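Local coordinates for putative protein-disulfide isomerase (PDB 3GN3) that probably acts in thiol-disulfide exchange as a DsbA-family protein with a thioredoxin-like core, although its function has not been established, at residues M4-A8 with H138-W142; L17-E23 with T49-Q55; K35-L39 with D172-V178. All coordinates share one frame. Residue numbers count along the deposited sequence, not the author numbering.

Contact 1: residues M4-A8 with H138-W142; sequences MHSDA and HAVKW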
ATOM      1  N   MET A   4      23.523   2.887   5.498  1.00 67.83           N
ATOM      2  CA  MET A   4      22.122   3.359   5.260  1.00 67.62           C
ATOM      3  C   MET A   4      21.781   3.471   3.775  1.00 67.13           C
ATOM      4  O   MET A   4      22.174   4.440   3.112  1.00 66.93           O
ATOM      5  CB  MET A   4      21.847   4.692   5.979  1.00 67.87           C
ATOM      6  CG  MET A   4      20.930   4.544   7.193  1.00 68.58           C
ATOM      7  SD  MET A   4      20.601   6.049   8.159  1.00 71.08           S
ATOM      8  CE  MET A   4      19.475   7.006   7.133  1.00 70.86           C
ATOM      9  N   HIS A   5      21.044   2.475   3.266  1.00 66.27           N
ATOM     10  CA  HIS A   5      20.541   2.499   1.884  1.00 65.16           C
ATOM     11  C   HIS A   5      19.644   3.710   1.653  1.00 64.42           C
ATOM     12  O   HIS A   5      19.665   4.295   0.579  1.00 64.61           O
ATOM     13  CB  HIS A   5      19.726   1.249   1.550  1.00 64.94           C
ATOM     14  CG  HIS A   5      20.455  -0.046   1.726  1.00 64.95           C
ATOM     15  ND1 HIS A   5      21.402  -0.499   0.829  1.00 64.92           N
ATOM     16  CD2 HIS A   5      20.328  -1.017   2.664  1.00 64.58           C
ATOM     17  CE1 HIS A   5      21.846  -1.681   1.221  1.00 64.66           C
ATOM     18  NE2 HIS A   5      21.208  -2.018   2.330  1.00 64.96           N
ATOM     19  N   SER A   6      18.866   4.073   2.673  1.00 63.51           N
ATOM     20  CA  SER A   6      17.840   5.121   2.587  1.00 62.77           C
ATOM     21  C   SER A   6      18.312   6.528   2.202  1.00 62.04           C
ATOM     22  O   SER A   6      17.491   7.378   1.880  1.00 61.96           O
ATOM     23  CB  SER A   6      17.042   5.194   3.896  1.00 62.83           C
ATOM     24  OG  SER A   6      17.906   5.276   5.014  1.00 63.66           O
ATOM     25  N   ASP A   7      19.612   6.792   2.247  1.00 61.18           N
ATOM     26  CA  ASP A   7      20.081   8.125   1.867  1.00 60.38           C
ATOM     27  C   ASP A   7      21.385   8.232   1.049  1.00 58.61           C
ATOM     28  O   ASP A   7      22.048   9.256   1.101  1.00 58.80           O
ATOM     29  CB  ASP A   7      20.088   9.081   3.084  1.00 61.14           C
ATOM     30  CG  ASP A   7      21.059   8.641   4.214  1.00 63.25           C
ATOM     31  OD1 ASP A   7      21.048   9.323   5.270  1.00 65.86           O
ATOM     32  OD2 ASP A   7      21.819   7.645   4.069  1.00 64.22           O
ATOM     33  N   ALA A   8      21.736   7.216   0.269  1.00 56.55           N
ATOM     34  CA  ALA A   8      22.880   7.368  -0.627  1.00 54.66           C
ATOM     35  C   ALA A   8      22.554   8.441  -1.675  1.00 53.22           C
ATOM     36  O   ALA A   8      23.266   9.455  -1.789  1.00 53.06           O
ATOM     37  CB  ALA A   8      23.285   6.039  -1.293  1.00 54.28           C
ATOM     38  N   HIS A 138      21.054  -6.298  -1.656  1.00 43.39           N
ATOM     39  CA  HIS A 138      20.340  -5.623  -0.578  1.00 42.85           C
ATOM     40  C   HIS A 138      19.922  -4.191  -0.895  1.00 41.81           C
ATOM     41  O   HIS A 138      18.828  -3.772  -0.508  1.00 42.21           O
ATOM     42  CB  HIS A 138      21.120  -5.716   0.735  1.00 43.11           C
ATOM     43  CG  HIS A 138      21.211  -7.111   1.254  1.00 46.56           C
ATOM     44  ND1 HIS A 138      22.338  -7.895   1.093  1.00 50.37           N
ATOM     45  CD2 HIS A 138      20.289  -7.897   1.860  1.00 47.55           C
ATOM     46  CE1 HIS A 138      22.119  -9.092   1.608  1.00 49.62           C
ATOM     47  NE2 HIS A 138      20.881  -9.118   2.077  1.00 49.97           N
ATOM     48  N   ALA A 139      20.777  -3.453  -1.606  1.00 40.46           N
ATOM     49  CA  ALA A 139      20.442  -2.103  -2.069  1.00 39.15           C
ATOM     50  C   ALA A 139      19.282  -2.157  -3.057  1.00 38.11           C
ATOM     51  O   ALA A 139      18.311  -1.412  -2.895  1.00 38.30           O
ATOM     52  CB  ALA A 139      21.660  -1.395  -2.688  1.00 38.60           C
ATOM     53  N   VAL A 140      19.386  -3.036  -4.059  1.00 36.57           N
ATOM     54  CA  VAL A 140      18.280  -3.324  -4.980  1.00 35.92           C
ATOM     55  C   VAL A 140      16.989  -3.702  -4.233  1.00 35.96           C
ATOM     56  O   VAL A 140      15.911  -3.206  -4.554  1.00 36.03           O
ATOM     57  CB  VAL A 140      18.637  -4.442  -5.992  1.00 36.11           C
ATOM     58  CG1 VAL A 140      17.474  -4.671  -6.988  1.00 35.41           C
ATOM     59  CG2 VAL A 140      19.948  -4.121  -6.741  1.00 34.64           C
ATOM     60  N   LYS A 141      17.105  -4.563  -3.226  1.00 35.57           N
ATOM     61  CA  LYS A 141      15.945  -4.958  -2.425  1.00 35.34           C
ATOM     62  C   LYS A 141      15.374  -3.790  -1.659  1.00 34.78           C
ATOM     63  O   LYS A 141      14.149  -3.684  -1.550  1.00 35.28           O
ATOM     64  CB  LYS A 141      16.254  -6.127  -1.467  1.00 35.11           C
ATOM     65  CG  LYS A 141      16.169  -7.481  -2.151  1.00 34.72           C
ATOM     66  CD  LYS A 141      17.129  -8.464  -1.539  1.00 34.07           C
ATOM     67  CE  LYS A 141      16.758  -9.872  -1.958  1.00 35.50           C
ATOM     68  NZ  LYS A 141      17.219 -10.883  -0.951  1.00 35.61           N
ATOM     69  N   TRP A 142      16.250  -2.928  -1.133  1.00 33.74           N
ATOM     70  CA  TRP A 142      15.802  -1.808  -0.303  1.00 32.70           C
ATOM     71  C   TRP A 142      14.900  -0.835  -1.093  1.00 32.55           C
ATOM     72  O   TRP A 142      13.817  -0.464  -0.623  1.00 31.74           O
ATOM     73  CB  TRP A 142      16.964  -1.045   0.347  1.00 32.30           C
ATOM     74  CG  TRP A 142      16.402  -0.046   1.325  1.00 31.61           C
ATOM     75  CD1 TRP A 142      16.165  -0.258   2.650  1.00 31.62           C
ATOM     76  CD2 TRP A 142      15.931   1.285   1.043  1.00 29.60           C
ATOM     77  NE1 TRP A 142      15.597   0.862   3.221  1.00 31.91           N
ATOM     78  CE2 TRP A 142      15.425   1.818   2.256  1.00 30.66           C
ATOM     79  CE3 TRP A 142      15.873   2.071  -0.111  1.00 30.53           C
ATOM     80  CZ2 TRP A 142      14.867   3.108   2.348  1.00 29.32           C
ATOM     81  CZ3 TRP A 142      15.316   3.380  -0.015  1.00 30.05           C
ATOM     82  CH2 TRP A 142      14.833   3.874   1.208  1.00 27.70           C
TER
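The indole of Trp142 takes the start of the chain on one of its faces. His5 CB stands 3.9 Å from the centroid of the five-membered ring, and Ser6 CA lies 3.8 Å from that of the six-membered ring, each 25° off the ring normal, so both are CH-pi contacts. The His5 imidazole is tilted only 23° from the indole plane, but it is slid aside, with its centroid 5.5 Å from that of the five-membered ring, so the two rings barely overlap. It leans instead on the preceding turn of the helix: His5 ND1 comes within 3.4 Å of Ala139 CA, and His138 O sits over a face of the imidazole. That carbonyl already accepts the helical bond from Trp142 N (2.8 Å to His138 O). Ala139, with its single methyl, leaves room for the imidazole, while the broad indole can serve two successive residues of the short 3-10 segment 5-6. The contact is thus made by CH-pi and van der Waals packing, with no hydrogen bond between the segments. It lays the N-terminal loop before strand 10-12 against the first turns of helix 137-150. Ala139 also touches Leu71 of helix 63-73; Trp142 stacks with Tyr146 further along its own helix, and Ser6 O binds Arg53 of strand 48-54.

Contact 2: residues L17-E23 with T49-Q55; sequences LFEVFLE and TVRIRLQ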
ATOM      1  N   LEU A  17      11.427  17.308   2.477  1.00 36.73           N
ATOM      2  CA  LEU A  17      11.943  16.143   1.765  1.00 35.04           C
ATOM      3  C   LEU A  17      11.196  15.853   0.463  1.00 34.46           C
ATOM      4  O   LEU A  17       9.977  15.622   0.456  1.00 34.50           O
ATOM      5  CB  LEU A  17      11.962  14.910   2.688  1.00 34.59           C
ATOM      6  CG  LEU A  17      12.525  13.587   2.144  1.00 33.62           C
ATOM      7  CD1 LEU A  17      13.928  13.717   1.559  1.00 31.18           C
ATOM      8  CD2 LEU A  17      12.478  12.482   3.202  1.00 31.06           C
ATOM      9  N   PHE A  18      11.946  15.863  -0.632  1.00 33.35           N
ATOM     10  CA  PHE A  18      11.402  15.658  -1.960  1.00 32.84           C
ATOM     11  C   PHE A  18      11.934  14.354  -2.512  1.00 32.70           C
ATOM     12  O   PHE A  18      13.118  14.267  -2.857  1.00 32.85           O
ATOM     13  CB  PHE A  18      11.839  16.794  -2.871  1.00 32.49           C
ATOM     14  CG  PHE A  18      11.209  16.773  -4.225  1.00 33.14           C
ATOM     15  CD1 PHE A  18       9.831  16.698  -4.375  1.00 33.50           C
ATOM     16  CD2 PHE A  18      11.984  16.878  -5.361  1.00 34.41           C
ATOM     17  CE1 PHE A  18       9.252  16.704  -5.643  1.00 33.14           C
ATOM     18  CE2 PHE A  18      11.399  16.896  -6.637  1.00 34.44           C
ATOM     19  CZ  PHE A  18      10.043  16.804  -6.770  1.00 33.38           C
ATOM     20  N   GLU A  19      11.078  13.335  -2.585  1.00 32.22           N
ATOM     21  CA  GLU A  19      11.512  12.027  -3.078  1.00 31.75           C
ATOM     22  C   GLU A  19      10.936  11.756  -4.446  1.00 31.81           C
ATOM     23  O   GLU A  19       9.742  11.983  -4.677  1.00 32.66           O
ATOM     24  CB  GLU A  19      11.124  10.929  -2.110  1.00 31.08           C
ATOM     25  CG  GLU A  19      11.682  11.156  -0.738  1.00 31.51           C
ATOM     26  CD  GLU A  19      11.266  10.088   0.224  1.00 32.73           C
ATOM     27  OE1 GLU A  19      11.812   8.965   0.149  1.00 34.24           O
ATOM     28  OE2 GLU A  19      10.384  10.374   1.051  1.00 31.75           O
ATOM     29  N   VAL A  20      11.782  11.284  -5.356  1.00 31.11           N
ATOM     30  CA  VAL A  20      11.354  11.017  -6.719  1.00 30.66           C
ATOM     31  C   VAL A  20      11.739   9.599  -7.113  1.00 30.42           C
ATOM     32  O   VAL A  20      12.921   9.218  -7.016  1.00 30.22           O
ATOM     33  CB  VAL A  20      12.011  11.987  -7.735  1.00 30.58           C
ATOM     34  CG1 VAL A  20      11.309  11.886  -9.071  1.00 30.24           C
ATOM     35  CG2 VAL A  20      11.969  13.417  -7.231  1.00 31.28           C
ATOM     36  N   PHE A  21      10.743   8.839  -7.572  1.00 29.84           N
ATOM     37  CA  PHE A  21      10.916   7.450  -7.964  1.00 29.34           C
ATOM     38  C   PHE A  21      11.144   7.417  -9.445  1.00 29.84           C
ATOM     39  O   PHE A  21      10.307   7.872 -10.220  1.00 30.17           O
ATOM     40  CB  PHE A  21       9.687   6.604  -7.568  1.00 29.19           C
ATOM     41  CG  PHE A  21       9.573   6.366  -6.092  1.00 27.95           C
ATOM     42  CD1 PHE A  21      10.087   5.194  -5.524  1.00 26.49           C
ATOM     43  CD2 PHE A  21       8.999   7.331  -5.251  1.00 26.93           C
ATOM     44  CE1 PHE A  21      10.011   4.966  -4.131  1.00 25.24           C
ATOM     45  CE2 PHE A  21       8.913   7.124  -3.855  1.00 26.45           C
ATOM     46  CZ  PHE A  21       9.419   5.932  -3.296  1.00 25.95           C
ATOM     47  N   LEU A  22      12.284   6.878  -9.847  1.00 30.43           N
ATOM     48  CA  LEU A  22      12.677   6.927 -11.243  1.00 31.20           C
ATOM     49  C   LEU A  22      13.013   5.542 -11.784  1.00 31.86           C
ATOM     50  O   LEU A  22      13.695   4.754 -11.123  1.00 32.05           O
ATOM     51  CB  LEU A  22      13.863   7.886 -11.441  1.00 30.58           C
ATOM     52  CG  LEU A  22      13.731   9.369 -11.050  1.00 30.96           C
ATOM     53  CD1 LEU A  22      15.133  10.028 -10.957  1.00 28.59           C
ATOM     54  CD2 LEU A  22      12.812  10.156 -12.015  1.00 29.12           C
ATOM     55  N   GLU A  23      12.495   5.245 -12.968  1.00 32.53           N
ATOM     56  CA  GLU A  23      12.960   4.110 -13.750  1.00 34.01           C
ATOM     57  C   GLU A  23      14.002   4.670 -14.728  1.00 34.41           C
ATOM     58  O   GLU A  23      13.667   5.513 -15.571  1.00 35.21           O
ATOM     59  CB  GLU A  23      11.780   3.413 -14.473  1.00 33.81           C
ATOM     60  CG  GLU A  23      12.120   2.621 -15.751  1.00 35.14           C
ATOM     61  CD  GLU A  23      13.124   1.481 -15.536  1.00 38.00           C
ATOM     62  OE1 GLU A  23      12.874   0.595 -14.674  1.00 37.23           O
ATOM     63  OE2 GLU A  23      14.161   1.477 -16.250  1.00 39.24           O
ATOM     64  N   THR A  49      15.655  18.664   0.683  1.00 40.33           N
ATOM     65  CA  THR A  49      16.502  17.530   0.361  1.00 39.51           C
ATOM     66  C   THR A  49      15.839  16.776  -0.802  1.00 38.63           C
ATOM     67  O   THR A  49      14.646  16.499  -0.768  1.00 38.64           O
ATOM     68  CB  THR A  49      16.728  16.627   1.603  1.00 39.59           C
ATOM     69  OG1 THR A  49      17.243  17.429   2.679  1.00 40.07           O
ATOM     70  CG2 THR A  49      17.722  15.509   1.302  1.00 38.27           C
ATOM     71  N   VAL A  50      16.611  16.497  -1.843  1.00 37.63           N
ATOM     72  CA  VAL A  50      16.138  15.726  -2.980  1.00 37.16           C
ATOM     73  C   VAL A  50      16.732  14.324  -2.903  1.00 36.90           C
ATOM     74  O   VAL A  50      17.941  14.176  -2.826  1.00 36.64           O
ATOM     75  CB  VAL A  50      16.561  16.386  -4.311  1.00 37.24           C
ATOM     76  CG1 VAL A  50      16.198  15.521  -5.487  1.00 37.16           C
ATOM     77  CG2 VAL A  50      15.924  17.771  -4.462  1.00 37.98           C
ATOM     78  N   ARG A  51      15.885  13.295  -2.899  1.00 36.82           N
ATOM     79  CA  ARG A  51      16.368  11.906  -2.972  1.00 36.51           C
ATOM     80  C   ARG A  51      15.772  11.167  -4.155  1.00 36.10           C
ATOM     81  O   ARG A  51      14.566  11.248  -4.412  1.00 36.22           O
ATOM     82  CB  ARG A  51      16.054  11.125  -1.702  1.00 36.47           C
ATOM     83  CG  ARG A  51      16.428  11.842  -0.440  1.00 37.63           C
ATOM     84  CD  ARG A  51      16.544  10.882   0.691  1.00 38.30           C
ATOM     85  NE  ARG A  51      17.403  11.426   1.727  1.00 41.27           N
ATOM     86  CZ  ARG A  51      17.024  11.593   2.981  1.00 41.87           C
ATOM     87  NH1 ARG A  51      15.813  11.239   3.354  1.00 45.36           N
ATOM     88  NH2 ARG A  51      17.855  12.097   3.860  1.00 40.90           N
ATOM     89  N   ILE A  52      16.632  10.446  -4.858  1.00 35.50           N
ATOM     90  CA  ILE A  52      16.224   9.506  -5.884  1.00 35.27           C
ATOM     91  C   ILE A  52      15.984   8.096  -5.291  1.00 35.14           C
ATOM     92  O   ILE A  52      16.799   7.585  -4.512  1.00 35.06           O
ATOM     93  CB  ILE A  52      17.270   9.446  -7.010  1.00 34.90           C
ATOM     94  CG1 ILE A  52      17.439  10.837  -7.622  1.00 34.85           C
ATOM     95  CG2 ILE A  52      16.875   8.398  -8.078  1.00 34.86           C
ATOM     96  CD1 ILE A  52      18.616  10.975  -8.585  1.00 34.46           C
ATOM     97  N   ARG A  53      14.849   7.487  -5.643  1.00 34.94           N
ATOM     98  CA  ARG A  53      14.631   6.064  -5.373  1.00 34.57           C
ATOM     99  C   ARG A  53      14.451   5.405  -6.717  1.00 34.75           C
ATOM    100  O   ARG A  53      13.883   5.998  -7.636  1.00 34.76           O
ATOM    101  CB  ARG A  53      13.401   5.786  -4.517  1.00 34.37           C
ATOM    102  CG  ARG A  53      13.045   6.797  -3.450  1.00 35.58           C
ATOM    103  CD  ARG A  53      14.209   7.107  -2.567  1.00 37.32           C
ATOM    104  NE  ARG A  53      13.838   7.545  -1.229  1.00 36.62           N
ATOM    105  CZ  ARG A  53      14.722   7.661  -0.242  1.00 34.66           C
ATOM    106  NH1 ARG A  53      15.988   7.384  -0.486  1.00 32.35           N
ATOM    107  NH2 ARG A  53      14.342   8.041   0.976  1.00 33.99           N
ATOM    108  N   LEU A  54      14.930   4.171  -6.834  1.00 34.50           N
ATOM    109  CA  LEU A  54      14.917   3.492  -8.114  1.00 34.19           C
ATOM    110  C   LEU A  54      13.678   2.607  -8.247  1.00 34.15           C
ATOM    111  O   LEU A  54      13.452   1.688  -7.451  1.00 34.35           O
ATOM    112  CB  LEU A  54      16.232   2.721  -8.300  1.00 34.30           C
ATOM    113  CG  LEU A  54      17.458   3.647  -8.225  1.00 34.09           C
ATOM    114  CD1 LEU A  54      18.728   2.843  -8.149  1.00 34.08           C
ATOM    115  CD2 LEU A  54      17.510   4.654  -9.384  1.00 31.18           C
ATOM    116  N   GLN A  55      12.851   2.928  -9.230  1.00 33.81           N
ATOM    117  CA  GLN A  55      11.609   2.211  -9.482  1.00 33.32           C
ATOM    118  C   GLN A  55      11.841   1.333 -10.686  1.00 33.28           C
ATOM    119  O   GLN A  55      11.656   1.779 -11.831  1.00 33.78           O
ATOM    120  CB  GLN A  55      10.477   3.214  -9.771  1.00 33.71           C
ATOM    121  CG  GLN A  55       9.151   2.610 -10.296  1.00 33.71           C
ATOM    122  CD  GLN A  55       8.325   1.970  -9.196  1.00 33.61           C
ATOM    123  OE1 GLN A  55       8.812   1.758  -8.082  1.00 35.04           O
ATOM    124  NE2 GLN A  55       7.067   1.673  -9.494  1.00 32.94           N
TER
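Glu19 OE1 forms a salt bridge with Arg53, accepting from both NE and NH2 at 2.8 Å each. The same oxygen also bonds to Tyr146 of helix 137-150, while Arg53 NH1 reaches Ser6 O. Six backbone hydrogen bonds join the parallel strands 16-22 and 48-54. Phe18, Val20 and Leu22 each use both their N and O: Phe18 N to Thr49 O (2.8 Å), Arg51 N to Phe18 O (2.9 Å), and so on to Gln55 N with Leu22 O (2.8 Å). CA-H...O contacts to the same carbonyls, such as Phe21 CA to Arg53 O (3.3 Å), accompany them. Helices 27-33 and 36-43 lie between the strands in sequence, giving a beta-alpha-beta crossover consistent with the thioredoxin-like fold of DsbA relatives. Side chains alternate between two faces. On the face of Glu19, Arg53 CG sits 3.8 Å from the Phe21 ring centroid in a CH-pi contact, so the long arginine pairs its charge and packs its methylenes. The other face is hydrocarbon: Leu22 CD1 meets Ile52 CG2 at 3.7 Å, and Phe18 CD2 meets Val50 CG2 at 4.1 Å; branched and aromatic residues suit this layer, which helix 36-43 covers. The chemistry implies a strand pair with two unlike sides, one lined by hydrocarbon, the other able to bury charge because Glu19 and Arg53 pair together and have further partners in Tyr146 and Ser6.

Contact 3: residues K35-L39 with D172-V178; sequences KLDDL and DPVSKWV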
ATOM      1  N   LYS A  35      15.664  17.513 -14.625  1.00 38.06           N
ATOM      2  CA  LYS A  35      15.176  18.741 -14.000  1.00 37.35           C
ATOM      3  C   LYS A  35      15.587  18.841 -12.540  1.00 37.91           C
ATOM      4  O   LYS A  35      15.324  19.856 -11.882  1.00 38.64           O
ATOM      5  CB  LYS A  35      13.654  18.856 -14.118  1.00 37.19           C
ATOM      6  CG  LYS A  35      13.144  19.128 -15.534  1.00 36.09           C
ATOM      7  CD  LYS A  35      11.663  19.536 -15.519  1.00 35.31           C
ATOM      8  CE  LYS A  35      11.049  19.369 -16.889  1.00 35.77           C
ATOM      9  NZ  LYS A  35       9.580  19.592 -16.882  1.00 34.79           N
ATOM     10  N   LEU A  36      16.241  17.814 -12.011  1.00 37.89           N
ATOM     11  CA  LEU A  36      16.536  17.817 -10.584  1.00 38.37           C
ATOM     12  C   LEU A  36      17.616  18.824 -10.178  1.00 38.95           C
ATOM     13  O   LEU A  36      17.580  19.354  -9.062  1.00 38.09           O
ATOM     14  CB  LEU A  36      16.815  16.405 -10.058  1.00 37.99           C
ATOM     15  CG  LEU A  36      15.643  15.412 -10.148  1.00 38.92           C
ATOM     16  CD1 LEU A  36      16.135  13.999  -9.835  1.00 39.08           C
ATOM     17  CD2 LEU A  36      14.455  15.805  -9.243  1.00 37.11           C
ATOM     18  N   ASP A  37      18.560  19.108 -11.086  1.00 40.33           N
ATOM     19  CA  ASP A  37      19.565  20.162 -10.842  1.00 41.64           C
ATOM     20  C   ASP A  37      18.898  21.526 -10.677  1.00 41.22           C
ATOM     21  O   ASP A  37      19.121  22.186  -9.665  1.00 40.70           O
ATOM     22  CB  ASP A  37      20.638  20.215 -11.933  1.00 42.72           C
ATOM     23  CG  ASP A  37      21.704  19.126 -11.780  1.00 46.26           C
ATOM     24  OD1 ASP A  37      22.447  18.876 -12.762  1.00 50.92           O
ATOM     25  OD2 ASP A  37      21.813  18.510 -10.696  1.00 50.45           O
ATOM     26  N   ASP A  38      18.056  21.917 -11.643  1.00 41.12           N
ATOM     27  CA  ASP A  38      17.272  23.157 -11.529  1.00 41.60           C
ATOM     28  C   ASP A  38      16.476  23.158 -10.262  1.00 41.08           C
ATOM     29  O   ASP A  38      16.446  24.163  -9.556  1.00 41.61           O
ATOM     30  CB  ASP A  38      16.229  23.328 -12.629  1.00 42.20           C
ATOM     31  CG  ASP A  38      16.774  23.132 -13.988  1.00 44.72           C
ATOM     32  OD1 ASP A  38      17.998  22.854 -14.104  1.00 47.28           O
ATOM     33  OD2 ASP A  38      15.953  23.248 -14.938  1.00 47.82           O
ATOM     34  N   LEU A  39      15.796  22.047  -9.994  1.00 39.88           N
ATOM     35  CA  LEU A  39      14.944  21.993  -8.832  1.00 39.05           C
ATOM     36  C   LEU A  39      15.700  22.397  -7.557  1.00 38.57           C
ATOM     37  O   LEU A  39      15.247  23.258  -6.804  1.00 38.46           O
ATOM     38  CB  LEU A  39      14.256  20.627  -8.681  1.00 38.54           C
ATOM     39  CG  LEU A  39      13.504  20.765  -7.358  1.00 38.13           C
ATOM     40  CD1 LEU A  39      12.122  21.406  -7.569  1.00 39.30           C
ATOM     41  CD2 LEU A  39      13.439  19.503  -6.588  1.00 37.02           C
ATOM     42  N   ASP A 172       5.894  19.246 -15.644  1.00 36.31           N
ATOM     43  CA  ASP A 172       5.775  20.510 -14.914  1.00 36.47           C
ATOM     44  C   ASP A 172       6.992  21.415 -15.100  1.00 36.72           C
ATOM     45  O   ASP A 172       8.126  20.931 -15.186  1.00 36.54           O
ATOM     46  CB  ASP A 172       5.574  20.285 -13.415  1.00 36.51           C
ATOM     47  CG  ASP A 172       4.232  19.691 -13.086  1.00 36.81           C
ATOM     48  OD1 ASP A 172       3.354  19.670 -13.976  1.00 36.25           O
ATOM     49  OD2 ASP A 172       4.065  19.229 -11.930  1.00 36.61           O
ATOM     50  N   PRO A 173       6.754  22.743 -15.167  1.00 36.66           N
ATOM     51  CA  PRO A 173       7.866  23.685 -15.008  1.00 36.09           C
ATOM     52  C   PRO A 173       8.444  23.516 -13.602  1.00 36.30           C
ATOM     53  O   PRO A 173       7.682  23.363 -12.624  1.00 36.34           O
ATOM     54  CB  PRO A 173       7.194  25.062 -15.135  1.00 35.97           C
ATOM     55  CG  PRO A 173       5.853  24.818 -15.740  1.00 35.52           C
ATOM     56  CD  PRO A 173       5.475  23.405 -15.508  1.00 36.19           C
ATOM     57  N   VAL A 174       9.769  23.551 -13.498  1.00 36.08           N
ATOM     58  CA  VAL A 174      10.437  23.390 -12.198  1.00 36.08           C
ATOM     59  C   VAL A 174       9.880  24.371 -11.153  1.00 36.68           C
ATOM     60  O   VAL A 174       9.796  24.048  -9.958  1.00 37.35           O
ATOM     61  CB  VAL A 174      11.985  23.498 -12.350  1.00 36.10           C
ATOM     62  CG1 VAL A 174      12.704  23.532 -11.003  1.00 34.23           C
ATOM     63  CG2 VAL A 174      12.503  22.345 -13.203  1.00 35.64           C
ATOM     64  N   SER A 175       9.466  25.554 -11.607  1.00 36.75           N
ATOM     65  CA  SER A 175       8.904  26.582 -10.718  1.00 36.73           C
ATOM     66  C   SER A 175       7.596  26.121 -10.090  1.00 36.72           C
ATOM     67  O   SER A 175       7.281  26.544  -8.974  1.00 36.51           O
ATOM     68  CB  SER A 175       8.708  27.912 -11.452  1.00 36.38           C
ATOM     69  OG  SER A 175       8.057  27.696 -12.687  1.00 36.99           O
ATOM     70  N   LYS A 176       6.849  25.249 -10.788  1.00 36.64           N
ATOM     71  CA  LYS A 176       5.677  24.615 -10.161  1.00 36.79           C
ATOM     72  C   LYS A 176       6.095  23.646  -9.039  1.00 36.66           C
ATOM     73  O   LYS A 176       5.523  23.710  -7.930  1.00 36.96           O
ATOM     74  CB  LYS A 176       4.728  23.944 -11.157  1.00 36.77           C
ATOM     75  CG  LYS A 176       3.461  23.440 -10.486  1.00 37.60           C
ATOM     76  CD  LYS A 176       2.610  22.585 -11.438  1.00 42.48           C
ATOM     77  CE  LYS A 176       1.637  21.605 -10.686  1.00 42.49           C
ATOM     78  NZ  LYS A 176       2.293  20.357 -10.128  1.00 40.54           N
ATOM     79  N   TRP A 177       7.108  22.804  -9.299  1.00 35.66           N
ATOM     80  CA  TRP A 177       7.658  21.935  -8.249  1.00 35.06           C
ATOM     81  C   TRP A 177       8.056  22.745  -7.044  1.00 35.54           C
ATOM     82  O   TRP A 177       7.772  22.341  -5.920  1.00 35.84           O
ATOM     83  CB  TRP A 177       8.857  21.096  -8.701  1.00 34.36           C
ATOM     84  CG  TRP A 177       8.572  20.084  -9.795  1.00 32.71           C
ATOM     85  CD1 TRP A 177       7.344  19.753 -10.337  1.00 30.66           C
ATOM     86  CD2 TRP A 177       9.537  19.247 -10.445  1.00 30.24           C
ATOM     87  NE1 TRP A 177       7.504  18.774 -11.299  1.00 31.12           N
ATOM     88  CE2 TRP A 177       8.836  18.445 -11.383  1.00 30.16           C
ATOM     89  CE3 TRP A 177      10.930  19.099 -10.329  1.00 30.19           C
ATOM     90  CZ2 TRP A 177       9.489  17.507 -12.214  1.00 29.69           C
ATOM     91  CZ3 TRP A 177      11.585  18.151 -11.161  1.00 29.90           C
ATOM     92  CH2 TRP A 177      10.856  17.372 -12.086  1.00 29.58           C
ATOM     93  N   VAL A 178       8.688  23.897  -7.272  1.00 35.94           N
ATOM     94  CA  VAL A 178       9.167  24.735  -6.160  1.00 36.05           C
ATOM     95  C   VAL A 178       7.999  25.197  -5.266  1.00 36.47           C
ATOM     96  O   VAL A 178       8.083  25.075  -4.029  1.00 35.99           O
ATOM     97  CB  VAL A 178      10.041  25.946  -6.652  1.00 36.16           C
ATOM     98  CG1 VAL A 178      10.724  26.659  -5.488  1.00 34.19           C
ATOM     99  CG2 VAL A 178      11.078  25.484  -7.661  1.00 35.63           C
TER
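This is a helix-to-helix contact on one side of the central sheet, joining the first turn of helix 36-43 to that of the C-terminal helix 174-181. Val174 points into the other helix: Val174 CG1 rests 3.5 Å from Leu39 CA, and Val174 CG2 lies 3.7 Å from Lys35 CD, a compact branched residue fitting close to the backbone. Leu39 CD1 meets Trp177 CB at 3.5 Å and lies near the plane of the indole, at its edge. Placing the C-terminal helix beside this crossover helix agrees with a thioredoxin-like fold, where both cover the same face of the sheet; Leu36 and Leu39 accordingly also touch Val20 and Phe18 of strand 16-22. Lys35 runs through the contact: Lys35 CB packs 3.7 Å from Trp177 CZ3, while Lys35 NZ donates to Asp172 O at 2.6 Å and also to Ser170 O. Trp177 NE1 bonds to Ser169 O. Pro173 is the N-cap residue, and Asp172 OD2 makes a salt bridge with Lys176 NZ at 2.8 Å.

In the fold
Contact 2 is the buried core, with its centre about 7 Å from that of the chain, whereas contacts 1 and 3 are only partly buried, at about 13 and 17 Å. These two peripheral contacts lie about 25 Å apart between centres and share no element, yet each touches the strand pair of contact 2. From 4-8 and 138-142 come a carbonyl and an indole for the charged side of the strands; from 35-39, leucines press on the hydrocarbon side, Phe18 CD2 lying 3.2 Å from Leu39 CD2. Backbone hydrogen bonding dominates contact 2, CH-pi packing contact 1, and aliphatic and indole packing, with a lysine-to-carbonyl hydrogen bond, contact 3. Other subunits reach contact 1 and, at Gln55, contact 2, but not contact 3.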